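Local structure of periplasmic beta-glucosidase (6R5T) at the interface of chains A and B. The protein is a periplasmic glycoside hydrolase of family 3 that probably cleaves terminal, non-reducing beta-D-glucosyl residues to release beta-D-glucose. Coordinates in Å, arbitrary orientation; residue numbers count along the deposited sequence, not the author numbering. Chains: chain A/B, Periplasmic beta-glucosidase.

The interface of chains A and B. Residues chain A 438, 441, 483, 488-490; chain B 600-601.
B:Phe600, a flat apolar plug, enters a pocket of chain A walled by A:Ile438, A:Tyr441, A:Met483, A:Ser488 and A:Arg490; chain A hides 95 Å² of its surface. Its CB sits over the centre of the A:Tyr441 ring, 3.3 Å from the ring centroid, in a CH-pi contact, and the two side chains cross at about a right angle. A tyrosine suits this wall because its broad face receives the methylene while its phenol OH remains available for a polar partner: OH and the A:Ser488 hydroxyl OG are hydrogen-bonded at 3.1 Å. This second-shell bond, with OG in the ring plane, may help hold the phenol in place. The small serine also lets the phenylalanine edge come close, A:Ser488 CA lying 3.7 Å from B:Phe600 CD2.

Deeper in, methylenes of arginine and methionine flank the phenylalanine rim from opposite sides of its plane. Flexible A:Met483, extended beyond CG, brings CG to 3.7 Å from B:Phe600 CZ, while branched A:Ile438 places its methyl CG2 in the ring plane at the edge. The arginine serves twice: A:Arg490 CG packs 3.3 Å from B:Phe600 CE2, and a bend at chi3 of A:Arg490 (84°) turns its guanidinium toward B:Asp601.

A backbone hydrogen bond from B:Phe600 N to A:Ser489 O, 3.0 Å and 160° at the hydrogen, holds the plug at its base.

Charge pairing lies beside the plug. A:Arg490 NE and B:Asp601 OD2, a carboxylate oxygen, form a loose salt bridge at 3.8 Å, the planar groups turned 66° apart. A water in the guanidinium plane hydrogen-bonds with NE and NH2 and also lies against OD2, bridging the charged groups. Aspartate is short enough to sit here, its CB against A:Ile438 CD1.

A two-fold twin repeats the contact, consistent with a dimer, though the assembly alone does not prove one. Both chains' residues lie in the sequence region of the family 3 C-terminal domain: chain B contributes a loop, chain A helix 436-442, the 3-10 helix 481-483 and the loop at 488-490.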
loop_
_atom_site.group_PDB
_atom_site.type_symbol
_atom_site.label_atom_id
_atom_site.label_comp_id
_atom_site.label_asym_id
_atom_site.label_seq_id
_atom_site.Cartn_x
_atom_site.Cartn_y
_atom_site.Cartn_z
ATOM N N ILE A 438 4.099 18.388 16.197
ATOM C CA ILE A 438 2.807 17.665 16.307
ATOM C C ILE A 438 1.823 18.439 17.184
ATOM O O ILE A 438 0.637 18.561 16.789
ATOM C CB ILE A 438 3.051 16.216 16.776
ATOM C CG1 ILE A 438 3.807 15.480 15.661
ATOM C CG2 ILE A 438 1.723 15.564 17.122
ATOM C CD1 ILE A 438 4.166 14.085 16.045
ATOM N N TYR A 441 0.463 21.185 15.011
ATOM C CA TYR A 441 -0.579 20.644 14.131
ATOM C C TYR A 441 -1.915 20.487 14.900
ATOM O O TYR A 441 -2.991 20.884 14.408
ATOM C CB TYR A 441 -0.103 19.287 13.624
ATOM C CG TYR A 441 -1.132 18.629 12.779
ATOM C CD1 TYR A 441 -1.253 18.981 11.438
ATOM C CD2 TYR A 441 -1.955 17.665 13.311
ATOM C CE1 TYR A 441 -2.213 18.370 10.643
ATOM C CE2 TYR A 441 -2.931 17.077 12.542
ATOM C CZ TYR A 441 -3.028 17.418 11.205
ATOM O OH TYR A 441 -3.927 16.799 10.408
ATOM N N MET A 483 -5.662 13.345 16.240
ATOM C CA MET A 483 -4.693 12.452 15.549
ATOM C C MET A 483 -5.444 11.451 14.690
ATOM O O MET A 483 -4.795 10.809 13.866
ATOM C CB MET A 483 -3.833 11.663 16.520
ATOM C CG MET A 483 -2.938 12.565 17.350
ATOM S SD MET A 483 -1.929 11.603 18.492
ATOM C CE MET A 483 -1.113 12.908 19.408
ATOM N N SER A 488 -5.619 13.620 9.137
ATOM C CA SER A 488 -4.571 13.322 10.142
ATOM C C SER A 488 -3.958 11.938 9.898
ATOM O O SER A 488 -4.099 11.055 10.721
ATOM C CB SER A 488 -5.122 13.412 11.544
ATOM O OG SER A 488 -5.699 14.679 11.783
ATOM N N SER A 489 -3.329 11.744 8.756
ATOM C CA SER A 489 -2.699 10.455 8.464
ATOM C C SER A 489 -1.401 10.375 9.262
ATOM O O SER A 489 -0.677 11.353 9.397
ATOM C CB SER A 489 -2.484 10.332 7.011
ATOM O OG SER A 489 -3.737 10.398 6.362
ATOM N N ARG A 490 -1.128 9.191 9.770
ATOM C CA ARG A 490 0.057 8.922 10.622
ATOM C C ARG A 490 1.046 8.027 9.900
ATOM O O ARG A 490 0.653 7.065 9.267
ATOM C CB ARG A 490 -0.357 8.217 11.905
ATOM C CG ARG A 490 -0.882 9.150 12.961
ATOM C CD ARG A 490 -1.094 8.545 14.338
ATOM N NE ARG A 490 0.125 8.541 15.109
ATOM C CZ ARG A 490 0.353 7.745 16.156
ATOM N NH1 ARG A 490 -0.598 6.944 16.607
ATOM N NH2 ARG A 490 1.510 7.785 16.784
ATOM N N PHE B 600 0.716 14.062 9.255
ATOM C CA PHE B 600 0.927 15.171 10.235
ATOM C C PHE B 600 2.139 14.946 11.122
ATOM O O PHE B 600 2.543 15.896 11.783
ATOM C CB PHE B 600 -0.343 15.386 11.052
ATOM C CG PHE B 600 -0.578 14.399 12.155
ATOM C CD1 PHE B 600 -0.028 14.557 13.404
ATOM C CD2 PHE B 600 -1.413 13.324 11.978
ATOM C CE1 PHE B 600 -0.213 13.604 14.396
ATOM C CE2 PHE B 600 -1.661 12.407 12.991
ATOM C CZ PHE B 600 -1.072 12.547 14.212
ATOM N N ASP B 601 2.664 13.740 11.224
ATOM C CA ASP B 601 3.656 13.396 12.276
ATOM C C ASP B 601 5.073 13.259 11.726
ATOM O O ASP B 601 5.941 12.720 12.446
ATOM C CB ASP B 601 3.232 12.159 13.045
ATOM C CG ASP B 601 3.069 10.902 12.220
ATOM O OD1 ASP B 601 3.191 10.973 10.998
ATOM O OD2 ASP B 601 2.825 9.868 12.854
HETATM O O HOH W 1 2.832 9.966 15.380
#